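Glycosyl hydrolase family 26 (Bacteroides ovatus, PDB 4ZXO) hydrolyses beta-mannans, probably cleaving the beta-1,4-mannosidic bonds of galactomannan as a family 26 glycoside hydrolase during galactomannan breakdown by the gut bacterium. Local coordinates at residues A[84-88]-A[145-149]; A[102-107]-A[134-139]; A[122-126]-A[183-187]; A[232-236]-A[251-255]. All coordinates share one frame. Residues are numbered along the deposited sequence.

Interaction 1. Residues A[84-88]-A[145-149]; sequences LREYI and FLLSL
Residues 84-88 are regular helix within helix 81-93, with Ile88 N bonded to Leu84 O at 2.9 Å. Residues 145-149 start helical at Phe145 and end in loop at Leu149. The closest CA pair is Arg85 and Leu149, 6.2 Å apart. Leu84 (m, t) puts CB 4.0 Å from Phe145 CZ. Arg85 starts sideways, with chi1 and chi2 t, then chi3 m, which brings the end nearer. Its chain passes Leu149, with CG 4.0 Å from Leu149 CD2. Its NE and NH2 then both donate to Ser148 OG, at 2.9 Å and 3.1 Å. Ser148 (p) in turn donates from OG to Phe145 O at 2.7 Å. One turn on, Ile88 CD1 meets the ring edge of Phe145 at CE2 (4.1 Å) and lies 3.9 Å from Leu149 CD2. Phe63 of strand 60-64 touches Leu84 and Ile88 from the sheet. Two neighbouring outer helices packed side by side over a parallel sheet are the pattern of a TIM barrel.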
loop_
_atom_site.group_PDB
_atom_site.type_symbol
_atom_site.label_atom_id
_atom_site.label_comp_id
_atom_site.label_asym_id
_atom_site.label_seq_id
_atom_site.Cartn_x
_atom_site.Cartn_y
_atom_site.Cartn_z
ATOM N N LEU A 84 -6.730 1.887 14.470
ATOM C CA LEU A 84 -6.669 1.816 12.992
ATOM C C LEU A 84 -8.065 2.008 12.412
ATOM O O LEU A 84 -8.257 2.738 11.420
ATOM C CB LEU A 84 -6.127 0.470 12.512
ATOM C CG LEU A 84 -4.648 0.239 12.843
ATOM C CD1 LEU A 84 -4.165 -1.087 12.238
ATOM C CD2 LEU A 84 -3.789 1.384 12.302
ATOM N N ARG A 85 -9.066 1.336 12.996
ATOM C CA ARG A 85 -10.418 1.513 12.456
ATOM C C ARG A 85 -10.898 2.963 12.536
ATOM O O ARG A 85 -11.435 3.504 11.587
ATOM C CB ARG A 85 -11.410 0.609 13.163
ATOM C CG ARG A 85 -12.814 0.825 12.708
ATOM C CD ARG A 85 -13.728 -0.089 13.498
ATOM N NE ARG A 85 -13.326 -1.493 13.509
ATOM C CZ ARG A 85 -12.810 -2.147 14.545
ATOM N NH1 ARG A 85 -12.624 -1.518 15.700
ATOM N NH2 ARG A 85 -12.472 -3.445 14.418
ATOM N N GLU A 86 -10.604 3.645 13.632
ATOM C CA GLU A 86 -10.925 5.073 13.734
ATOM C C GLU A 86 -10.235 5.904 12.670
ATOM O O GLU A 86 -10.863 6.742 12.026
ATOM C CB GLU A 86 -10.496 5.619 15.081
ATOM C CG GLU A 86 -11.392 5.368 16.191
ATOM C CD GLU A 86 -10.944 6.169 17.429
ATOM O OE1 GLU A 86 -9.757 6.559 17.510
ATOM O OE2 GLU A 86 -11.779 6.455 18.296
ATOM N N TYR A 87 -8.941 5.648 12.459
ATOM C CA TYR A 87 -8.189 6.469 11.510
ATOM C C TYR A 87 -8.718 6.239 10.115
ATOM O O TYR A 87 -8.743 7.168 9.280
ATOM C CB TYR A 87 -6.686 6.192 11.537
ATOM C CG TYR A 87 -6.090 6.307 12.911
ATOM C CD1 TYR A 87 -6.621 7.192 13.866
ATOM C CD2 TYR A 87 -4.971 5.516 13.278
ATOM C CE1 TYR A 87 -6.066 7.262 15.153
ATOM C CE2 TYR A 87 -4.418 5.594 14.558
ATOM C CZ TYR A 87 -4.945 6.477 15.478
ATOM O OH TYR A 87 -4.402 6.568 16.732
ATOM N N ILE A 88 -9.075 4.982 9.843
ATOM C CA ILE A 88 -9.626 4.647 8.526
ATOM C C ILE A 88 -10.974 5.341 8.291
ATOM O O ILE A 88 -11.199 5.927 7.207
ATOM C CB ILE A 88 -9.730 3.112 8.383
ATOM C CG1 ILE A 88 -8.300 2.555 8.245
ATOM C CG2 ILE A 88 -10.574 2.684 7.147
ATOM C CD1 ILE A 88 -8.205 1.043 8.508
ATOM N N PHE A 145 -11.768 -7.892 10.072
ATOM C CA PHE A 145 -11.379 -6.507 10.276
ATOM C C PHE A 145 -11.878 -5.630 9.123
ATOM O O PHE A 145 -12.430 -4.556 9.340
ATOM C CB PHE A 145 -9.880 -6.370 10.422
ATOM C CG PHE A 145 -9.474 -4.962 10.694
ATOM C CD1 PHE A 145 -9.601 -4.432 11.951
ATOM C CD2 PHE A 145 -8.978 -4.156 9.694
ATOM C CE1 PHE A 145 -9.228 -3.102 12.204
ATOM C CE2 PHE A 145 -8.596 -2.826 9.940
ATOM C CZ PHE A 145 -8.737 -2.314 11.196
ATOM N N LEU A 146 -11.678 -6.075 7.895
ATOM C CA LEU A 146 -12.124 -5.303 6.736
ATOM C C LEU A 146 -13.638 -5.021 6.755
ATOM O O LEU A 146 -14.099 -3.948 6.351
ATOM C CB LEU A 146 -11.738 -6.041 5.450
ATOM C CG LEU A 146 -10.202 -6.118 5.231
ATOM C CD1 LEU A 146 -9.849 -6.913 3.981
ATOM C CD2 LEU A 146 -9.534 -4.734 5.175
ATOM N N LEU A 147 -14.400 -6.016 7.190
ATOM C CA LEU A 147 -15.858 -5.854 7.262
ATOM C C LEU A 147 -16.285 -4.868 8.364
ATOM O O LEU A 147 -17.442 -4.411 8.402
ATOM C CB LEU A 147 -16.510 -7.210 7.489
ATOM C CG LEU A 147 -16.393 -8.093 6.249
ATOM C CD1 LEU A 147 -16.727 -9.539 6.584
ATOM C CD2 LEU A 147 -17.327 -7.555 5.191
ATOM N N SER A 148 -15.395 -4.590 9.299
ATOM C CA SER A 148 -15.706 -3.678 10.399
ATOM C C SER A 148 -15.416 -2.227 10.014
ATOM O O SER A 148 -15.764 -1.307 10.773
ATOM C CB SER A 148 -14.888 -4.041 11.652
ATOM O OG SER A 148 -13.543 -3.566 11.563
ATOM N N LEU A 149 -14.812 -2.023 8.846
ATOM C CA LEU A 149 -14.528 -0.678 8.375
ATOM C C LEU A 149 -15.789 -0.080 7.738
ATOM O O LEU A 149 -16.031 -0.242 6.531
ATOM C CB LEU A 149 -13.358 -0.698 7.388
ATOM C CG LEU A 149 -12.117 -1.354 7.971
ATOM C CD1 LEU A 149 -11.034 -1.382 6.882
ATOM C CD2 LEU A 149 -11.628 -0.608 9.160
#

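Interaction 2. Residues A[102-107]-A[134-139]; sequences WHVRNP and KMLEWI
Residues 102-107 form an irregular, mostly extended loop after strand 97-101, with an inverse gamma turn centred on His103. They face a regular stretch of helix 132-147. Val104 CA is 8.8 Å from Trp138 CA, and Pro107 CA is 7.1 Å from Met135 CA. Lys134, the first residue of the segment, runs t, t, p, t. Its NZ donates to Pro107 O at 2.8 Å, while its CE lies 4.0 Å from Pro107 CB. Met135 (t, p) swings its end inward. Its CE is 3.7 Å from Trp102 CH2 and its SD 4.3 Å from Pro107 CG. Trp138 (m) lays its indole along the loop. Its CE3 is 3.6 Å from Val104 CG2, and its CZ3 is 3.3 Å from Arg105 O, which sits at the ring edge. CZ3 is also 3.7 Å from Pro107 CB, and CH2 is 3.6 Å from Pro107 CA. Ile139 ends the segment, with CG1 at the edge of the Trp102 ring, 3.9 Å from CH2. Trp102 (t) points toward the helix, and its NE1 bonds to Glu69. In this barrel fold the loop leaves the C-terminal end of a strand, and helix 132-147, coming after short helix 121-125, packs back on it. The chemistry is mainly apolar: Trp102 packs on Met135 and Ile139, Trp138 on Val104 and Pro107. One lysine-to-carbonyl hydrogen bond ties Pro107, ending residues 102-107, to the helix.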
loop_
_atom_site.group_PDB
_atom_site.type_symbol
_atom_site.label_atom_id
_atom_site.label_comp_id
_atom_site.label_asym_id
_atom_site.label_seq_id
_atom_site.Cartn_x
_atom_site.Cartn_y
_atom_site.Cartn_z
ATOM N N TRP A 102 0.109 -6.080 4.963
ATOM C CA TRP A 102 -0.052 -7.176 5.926
ATOM C C TRP A 102 1.277 -7.859 6.141
ATOM O O TRP A 102 1.601 -8.858 5.442
ATOM C CB TRP A 102 -1.094 -8.213 5.391
ATOM C CG TRP A 102 -1.534 -9.218 6.421
ATOM C CD1 TRP A 102 -1.454 -9.110 7.794
ATOM C CD2 TRP A 102 -2.154 -10.473 6.150
ATOM N NE1 TRP A 102 -1.970 -10.254 8.381
ATOM C CE2 TRP A 102 -2.398 -11.102 7.397
ATOM C CE3 TRP A 102 -2.484 -11.142 4.972
ATOM C CZ2 TRP A 102 -2.985 -12.369 7.511
ATOM C CZ3 TRP A 102 -3.095 -12.409 5.074
ATOM C CH2 TRP A 102 -3.354 -13.014 6.355
ATOM N N HIS A 103 2.047 -7.347 7.102
ATOM C CA HIS A 103 3.283 -8.043 7.452
ATOM C C HIS A 103 2.937 -9.217 8.409
ATOM O O HIS A 103 3.130 -9.153 9.659
ATOM C CB HIS A 103 4.292 -7.073 8.094
ATOM C CG HIS A 103 4.960 -6.170 7.115
ATOM N ND1 HIS A 103 4.355 -5.041 6.591
ATOM C CD2 HIS A 103 6.222 -6.181 6.628
ATOM C CE1 HIS A 103 5.223 -4.408 5.809
ATOM N NE2 HIS A 103 6.357 -5.088 5.806
ATOM N N VAL A 104 2.410 -10.273 7.798
ATOM C CA VAL A 104 1.859 -11.410 8.530
ATOM C C VAL A 104 2.969 -12.291 9.098
ATOM O O VAL A 104 4.049 -12.471 8.487
ATOM C CB VAL A 104 0.932 -12.215 7.577
ATOM C CG1 VAL A 104 1.646 -12.603 6.251
ATOM C CG2 VAL A 104 0.243 -13.426 8.205
ATOM N N ARG A 105 2.687 -12.822 10.287
ATOM C CA ARG A 105 3.601 -13.728 10.952
ATOM C C ARG A 105 3.854 -14.987 10.104
ATOM O O ARG A 105 3.098 -15.325 9.162
ATOM C CB ARG A 105 3.013 -14.148 12.317
ATOM C CG ARG A 105 2.725 -13.025 13.290
ATOM C CD ARG A 105 3.948 -12.318 13.852
ATOM N NE ARG A 105 4.764 -13.232 14.681
ATOM C CZ ARG A 105 5.830 -12.854 15.366
ATOM N NH1 ARG A 105 6.190 -11.598 15.392
ATOM N NH2 ARG A 105 6.527 -13.746 16.069
ATOM N N ASN A 106 4.911 -15.693 10.483
ATOM C CA ASN A 106 5.298 -16.932 9.817
ATOM C C ASN A 106 4.480 -18.067 10.435
ATOM O O ASN A 106 4.689 -18.385 11.626
ATOM C CB ASN A 106 6.794 -17.139 10.022
ATOM C CG ASN A 106 7.346 -18.334 9.286
ATOM O OD1 ASN A 106 6.747 -19.387 9.269
ATOM N ND2 ASN A 106 8.495 -18.165 8.664
ATOM N N PRO A 107 3.573 -18.687 9.654
ATOM C CA PRO A 107 2.665 -19.686 10.264
ATOM C C PRO A 107 3.333 -21.027 10.581
ATOM O O PRO A 107 2.747 -21.831 11.319
ATOM C CB PRO A 107 1.567 -19.869 9.204
ATOM C CG PRO A 107 2.248 -19.514 7.871
ATOM C CD PRO A 107 3.247 -18.376 8.248
ATOM N N LYS A 134 -5.111 -23.127 9.445
ATOM C CA LYS A 134 -4.699 -21.940 10.202
ATOM C C LYS A 134 -4.522 -20.755 9.254
ATOM O O LYS A 134 -4.932 -19.664 9.580
ATOM C CB LYS A 134 -3.417 -22.192 10.933
ATOM C CG LYS A 134 -3.055 -21.062 11.839
ATOM C CD LYS A 134 -1.899 -21.359 12.778
ATOM C CE LYS A 134 -0.609 -21.591 12.024
ATOM N NZ LYS A 134 0.501 -21.803 12.984
ATOM N N MET A 135 -3.882 -20.974 8.104
ATOM C CA MET A 135 -3.693 -19.863 7.160
ATOM C C MET A 135 -5.060 -19.298 6.750
ATOM O O MET A 135 -5.204 -18.074 6.649
ATOM C CB MET A 135 -2.933 -20.317 5.921
ATOM C CG MET A 135 -2.494 -19.152 4.993
ATOM S SD MET A 135 -1.226 -18.054 5.736
ATOM C CE MET A 135 -2.118 -16.485 5.794
ATOM N N LEU A 136 -6.062 -20.172 6.530
ATOM C CA LEU A 136 -7.358 -19.661 6.141
ATOM C C LEU A 136 -8.005 -18.921 7.341
ATOM O O LEU A 136 -8.699 -17.923 7.122
ATOM C CB LEU A 136 -8.282 -20.775 5.617
ATOM C CG LEU A 136 -7.792 -21.511 4.386
ATOM C CD1 LEU A 136 -8.854 -22.505 3.943
ATOM C CD2 LEU A 136 -7.520 -20.564 3.265
ATOM N N GLU A 137 -7.796 -19.393 8.572
ATOM C CA GLU A 137 -8.312 -18.705 9.767
ATOM C C GLU A 137 -7.668 -17.301 9.864
ATOM O O GLU A 137 -8.349 -16.331 10.182
ATOM C CB GLU A 137 -8.018 -19.559 11.001
ATOM C CG GLU A 137 -8.427 -18.947 12.332
ATOM C CD GLU A 137 -7.228 -18.834 13.252
ATOM O OE1 GLU A 137 -6.600 -19.878 13.682
ATOM O OE2 GLU A 137 -6.894 -17.670 13.522
ATOM N N TRP A 138 -6.369 -17.225 9.555
ATOM C CA TRP A 138 -5.647 -15.943 9.583
ATOM C C TRP A 138 -6.227 -14.976 8.557
ATOM O O TRP A 138 -6.461 -13.828 8.865
ATOM C CB TRP A 138 -4.149 -16.160 9.328
ATOM C CG TRP A 138 -3.443 -16.753 10.550
ATOM C CD1 TRP A 138 -4.006 -17.260 11.699
ATOM C CD2 TRP A 138 -2.050 -16.822 10.708
ATOM N NE1 TRP A 138 -3.006 -17.642 12.571
ATOM C CE2 TRP A 138 -1.791 -17.357 11.993
ATOM C CE3 TRP A 138 -0.978 -16.414 9.891
ATOM C CZ2 TRP A 138 -0.495 -17.538 12.486
ATOM C CZ3 TRP A 138 0.345 -16.609 10.359
ATOM C CH2 TRP A 138 0.574 -17.149 11.665
ATOM N N ILE A 139 -6.498 -15.464 7.344
ATOM C CA ILE A 139 -7.064 -14.611 6.322
ATOM C C ILE A 139 -8.480 -14.172 6.788
ATOM O O ILE A 139 -8.843 -13.020 6.594
ATOM C CB ILE A 139 -7.108 -15.296 4.970
ATOM C CG1 ILE A 139 -5.668 -15.543 4.441
ATOM C CG2 ILE A 139 -7.882 -14.451 3.950
ATOM C CD1 ILE A 139 -5.596 -16.647 3.308
#

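Interaction 3. Residues A[122-126]-A[183-187]; sequences VASVM and QYKTL. With PO4 (phosphate ion), chain C.
Two helical pieces pack here on the outside of the TIM barrel: the short, weakly bonded helix 121-125 and the early part of helix 181-197. The closest CA pair is Val122 and Gln183, 6.8 Å apart. Leu187 N bonds to Gln183 O at 3.1 Å, so residues 183-187 keep regular helical form. Met126, just past the short helix, is the most covered residue. Its chi1 and chi2 are both m, which brings the end of the chain toward the other helix. SD lies 3.7 Å from Thr186 CG2 and 4.1 Å from Gln183 CG, and CE is 3.7 Å from Gln183 O. Gln183 (m, t) points toward the short helix and runs along it. Its CB is 3.8 Å from Val122 CG1, and its NE2 is 3.6 Å from Ala123 CB. OE1 accepts from Ser180 N. Leu187 (m, t) fills the inner side, with CD2 3.7 Å from Val125 CG2 and CG 4.1 Å from Val122 CG1. No hydrogen bond joins the two segments. Trp173 also touches Val122. A phosphate ion, probably from the crystallisation liquor, sits at the outer edge: Gln183 NE2 donates to its O2 at 2.9 Å, and Ala123 CB is 3.5 Å from the same oxygen.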
loop_
_atom_site.group_PDB
_atom_site.type_symbol
_atom_site.label_atom_id
_atom_site.label_comp_id
_atom_site.label_asym_id
_atom_site.label_seq_id
_atom_site.Cartn_x
_atom_site.Cartn_y
_atom_site.Cartn_z
ATOM N N VAL A 122 5.452 -21.604 2.721
ATOM C CA VAL A 122 4.316 -21.508 1.810
ATOM C C VAL A 122 3.797 -22.915 1.485
ATOM O O VAL A 122 2.590 -23.129 1.478
ATOM C CB VAL A 122 4.694 -20.732 0.516
ATOM C CG1 VAL A 122 3.553 -20.702 -0.464
ATOM C CG2 VAL A 122 5.094 -19.293 0.888
ATOM N N ALA A 123 4.684 -23.880 1.235
ATOM C CA ALA A 123 4.220 -25.238 0.992
ATOM C C ALA A 123 3.310 -25.727 2.119
ATOM O O ALA A 123 2.323 -26.406 1.880
ATOM C CB ALA A 123 5.384 -26.206 0.820
ATOM N N SER A 124 3.651 -25.387 3.347
ATOM C CA SER A 124 2.881 -25.875 4.494
ATOM C C SER A 124 1.471 -25.252 4.604
ATOM O O SER A 124 0.611 -25.765 5.355
ATOM C CB SER A 124 3.640 -25.625 5.799
ATOM O OG SER A 124 3.403 -24.331 6.331
ATOM N N VAL A 125 1.208 -24.161 3.884
ATOM C CA VAL A 125 -0.151 -23.616 3.939
ATOM C C VAL A 125 -0.978 -23.924 2.698
ATOM O O VAL A 125 -2.117 -23.469 2.584
ATOM C CB VAL A 125 -0.190 -22.062 4.175
ATOM C CG1 VAL A 125 0.503 -21.708 5.475
ATOM C CG2 VAL A 125 0.341 -21.273 2.928
ATOM N N MET A 126 -0.402 -24.661 1.763
ATOM C CA MET A 126 -1.179 -25.180 0.624
ATOM C C MET A 126 -2.195 -26.200 1.101
ATOM O O MET A 126 -2.025 -26.769 2.179
ATOM C CB MET A 126 -0.256 -25.805 -0.414
ATOM C CG MET A 126 0.853 -24.876 -0.925
ATOM S SD MET A 126 0.295 -23.542 -2.033
ATOM C CE MET A 126 -0.008 -22.182 -0.828
ATOM N N GLN A 183 2.918 -21.920 -6.162
ATOM C CA GLN A 183 2.602 -21.813 -4.751
ATOM C C GLN A 183 2.247 -20.366 -4.365
ATOM O O GLN A 183 1.270 -20.101 -3.634
ATOM C CB GLN A 183 3.780 -22.291 -3.905
ATOM C CG GLN A 183 3.890 -23.828 -3.912
ATOM C CD GLN A 183 5.180 -24.323 -3.275
ATOM O OE1 GLN A 183 6.216 -23.633 -3.266
ATOM N NE2 GLN A 183 5.116 -25.510 -2.715
ATOM N N TYR A 184 3.069 -19.415 -4.835
ATOM C CA TYR A 184 2.813 -18.007 -4.541
ATOM C C TYR A 184 1.430 -17.570 -5.095
ATOM O O TYR A 184 0.654 -16.856 -4.420
ATOM C CB TYR A 184 3.934 -17.139 -5.130
ATOM C CG TYR A 184 3.699 -15.676 -4.871
ATOM C CD1 TYR A 184 4.029 -15.066 -3.640
ATOM C CD2 TYR A 184 3.099 -14.883 -5.868
ATOM C CE1 TYR A 184 3.761 -13.686 -3.407
ATOM C CE2 TYR A 184 2.837 -13.541 -5.627
ATOM C CZ TYR A 184 3.200 -12.960 -4.408
ATOM O OH TYR A 184 2.887 -11.640 -4.238
ATOM N N LYS A 185 1.136 -17.962 -6.345
ATOM C CA LYS A 185 -0.173 -17.596 -6.912
ATOM C C LYS A 185 -1.272 -18.210 -6.089
ATOM O O LYS A 185 -2.325 -17.611 -5.970
ATOM C CB LYS A 185 -0.318 -18.044 -8.376
ATOM C CG LYS A 185 0.620 -17.284 -9.319
ATOM C CD LYS A 185 0.553 -17.832 -10.724
ATOM C CE LYS A 185 1.634 -17.223 -11.538
ATOM N NZ LYS A 185 1.642 -17.876 -12.932
ATOM N N THR A 186 -1.050 -19.411 -5.525
ATOM C CA THR A 186 -2.073 -20.037 -4.681
ATOM C C THR A 186 -2.319 -19.232 -3.404
ATOM O O THR A 186 -3.471 -19.163 -2.955
ATOM C CB THR A 186 -1.680 -21.468 -4.328
ATOM O OG1 THR A 186 -1.509 -22.183 -5.551
ATOM C CG2 THR A 186 -2.765 -22.162 -3.490
ATOM N N LEU A 187 -1.286 -18.587 -2.852
ATOM C CA LEU A 187 -1.523 -17.688 -1.702
ATOM C C LEU A 187 -2.550 -16.638 -2.050
ATOM O O LEU A 187 -3.452 -16.349 -1.290
ATOM C CB LEU A 187 -0.276 -16.937 -1.261
ATOM C CG LEU A 187 0.729 -17.711 -0.429
ATOM C CD1 LEU A 187 1.936 -16.831 -0.176
ATOM C CD2 LEU A 187 0.067 -18.209 0.844
HETATM P P PO4 C . 8.806 -26.867 -1.179
HETATM O O1 PO4 C . 9.787 -26.361 -2.190
HETATM O O2 PO4 C . 7.470 -27.009 -1.823
HETATM O O3 PO4 C . 9.267 -28.292 -0.720
HETATM O O4 PO4 C . 8.865 -25.886 -0.043
#

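Interaction 4. Residues A[232-236]-A[251-255]; sequences LGTDV and MLTIL
Leu255 lies across the backbone of the strand, with CD1 3.8 Å from Leu232 O and CD2 3.6 Å from Gly233 O. It has more surface covered than any other residue of the contact. Its rotamer is m, t, and CD1 also reaches Thr234 CG2 at 3.9 Å. Leu232 (m, t) adds its CB, 4.2 Å from Leu255 CD2. Residues 232-235 are extended, and residues 251-255 are regular helix, with Leu255 N bonded to Met251 O at 2.8 Å. The two axes pass 8.9 Å apart at 169°, so they run nearly antiparallel. Leu232 pairs with Leu255 (CA atoms 6.6 Å apart) and Thr234 with Met251 (7.1 Å). Leu232, Thr234 and Val236 point toward the helix. Gly233 has no side chain, and Asp235 points away, where it forms a salt bridge with Arg162. Met251 (m, m, m) folds so that CE sits 3.6 Å from Thr234 OG1 and CG sits 3.8 Å from Val236 CG2. Leu252 CD2 is 4.1 Å from Thr234 CG2. This is the strand-to-helix packing of a beta-alpha-beta unit: strand 231-235, helix 241-262, strand 266-271. Thr234 OG1 is hydrogen-bonded to Pro209 O. The layer is van der Waals packing, in part methyl groups against strand oxygens, with no hydrogen bond across it.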
loop_
_atom_site.group_PDB
_atom_site.type_symbol
_atom_site.label_atom_id
_atom_site.label_comp_id
_atom_site.label_asym_id
_atom_site.label_seq_id
_atom_site.Cartn_x
_atom_site.Cartn_y
_atom_site.Cartn_z
ATOM N N LEU A 232 -1.738 -2.470 -10.121
ATOM C CA LEU A 232 -0.346 -2.910 -10.319
ATOM C C LEU A 232 0.589 -1.909 -9.629
ATOM O O LEU A 232 0.613 -0.727 -9.997
ATOM C CB LEU A 232 -0.005 -3.018 -11.818
ATOM C CG LEU A 232 -0.856 -4.040 -12.559
ATOM C CD1 LEU A 232 -0.468 -4.019 -14.073
ATOM C CD2 LEU A 232 -0.749 -5.450 -11.939
ATOM N N GLY A 233 1.340 -2.369 -8.640
ATOM C CA GLY A 233 2.224 -1.474 -7.913
ATOM C C GLY A 233 3.663 -1.933 -7.935
ATOM O O GLY A 233 4.030 -2.991 -8.496
ATOM N N THR A 234 4.498 -1.127 -7.298
ATOM C CA THR A 234 5.897 -1.525 -7.092
ATOM C C THR A 234 6.402 -0.772 -5.853
ATOM O O THR A 234 5.881 0.311 -5.511
ATOM C CB THR A 234 6.775 -1.230 -8.328
ATOM O OG1 THR A 234 8.071 -1.819 -8.145
ATOM C CG2 THR A 234 6.949 0.290 -8.498
ATOM N N ASP A 235 7.350 -1.386 -5.154
ATOM C CA ASP A 235 8.006 -0.776 -4.002
ATOM C C ASP A 235 9.469 -0.514 -4.358
ATOM O O ASP A 235 10.239 -1.473 -4.555
ATOM C CB ASP A 235 7.965 -1.706 -2.756
ATOM C CG ASP A 235 6.575 -1.939 -2.211
ATOM O OD1 ASP A 235 5.583 -1.411 -2.779
ATOM O OD2 ASP A 235 6.499 -2.682 -1.184
ATOM N N VAL A 236 9.879 0.748 -4.425
ATOM C CA VAL A 236 11.245 1.085 -4.813
ATOM C C VAL A 236 11.709 2.246 -3.954
ATOM O O VAL A 236 11.082 3.315 -3.993
ATOM C CB VAL A 236 11.365 1.494 -6.339
ATOM C CG1 VAL A 236 12.822 1.808 -6.682
ATOM C CG2 VAL A 236 10.744 0.430 -7.270
ATOM N N MET A 251 11.029 0.678 -13.323
ATOM C CA MET A 251 9.816 0.029 -12.827
ATOM C C MET A 251 8.545 0.750 -13.236
ATOM O O MET A 251 7.549 0.085 -13.520
ATOM C CB MET A 251 9.834 -0.061 -11.287
ATOM C CG MET A 251 10.857 -1.038 -10.744
ATOM S SD MET A 251 10.938 -2.674 -11.559
ATOM C CE MET A 251 9.249 -3.242 -11.285
ATOM N N LEU A 252 8.537 2.090 -13.245
ATOM C CA LEU A 252 7.304 2.746 -13.650
ATOM C C LEU A 252 7.027 2.560 -15.150
ATOM O O LEU A 252 5.855 2.524 -15.532
ATOM C CB LEU A 252 7.363 4.236 -13.295
ATOM C CG LEU A 252 7.531 4.432 -11.775
ATOM C CD1 LEU A 252 7.427 5.949 -11.440
ATOM C CD2 LEU A 252 6.520 3.585 -10.970
ATOM N N THR A 253 8.075 2.426 -15.979
ATOM C CA THR A 253 7.897 2.073 -17.389
ATOM C C THR A 253 7.249 0.678 -17.489
ATOM O O THR A 253 6.313 0.431 -18.275
ATOM C CB THR A 253 9.264 2.132 -18.103
ATOM O OG1 THR A 253 9.659 3.518 -18.119
ATOM C CG2 THR A 253 9.182 1.629 -19.572
ATOM N N ILE A 254 7.766 -0.260 -16.702
ATOM C CA ILE A 254 7.181 -1.605 -16.653
ATOM C C ILE A 254 5.721 -1.562 -16.210
ATOM O O ILE A 254 4.861 -2.157 -16.866
ATOM C CB ILE A 254 7.990 -2.506 -15.721
ATOM C CG1 ILE A 254 9.288 -2.913 -16.415
ATOM C CG2 ILE A 254 7.174 -3.773 -15.286
ATOM C CD1 ILE A 254 10.312 -3.513 -15.459
ATOM N N LEU A 255 5.425 -0.812 -15.151
ATOM C CA LEU A 255 4.052 -0.678 -14.670
ATOM C C LEU A 255 3.139 -0.083 -15.721
ATOM O O LEU A 255 2.028 -0.592 -15.938
ATOM C CB LEU A 255 3.940 0.222 -13.420
ATOM C CG LEU A 255 4.441 -0.325 -12.112
ATOM C CD1 LEU A 255 4.011 0.557 -10.984
ATOM C CD2 LEU A 255 3.966 -1.732 -11.877
#

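How the interactions relate
The four contacts sit in one TIM-barrel domain. Interactions 1 and 2 share helix 132-147, and their centres are about 18 Å apart. Both segments of interaction 2 fall between residues 88 and 145 of interaction 1. Interactions 2 and 3 touch directly, with centres about 12 Å apart. Val125 CG1 is 3.7 Å from Pro107 CG, and Val125 CB is 3.7 Å from Met135 CB. Interaction 3 crosses both 1 and 2 along the chain. Interaction 4 comes later, and its centre is about 28 Å from that of interaction 1, across the chain's centre. Thus interactions 1 and 3 join helices, interaction 2 joins a loop after a strand to a helix, and interaction 4 joins a strand to a helix.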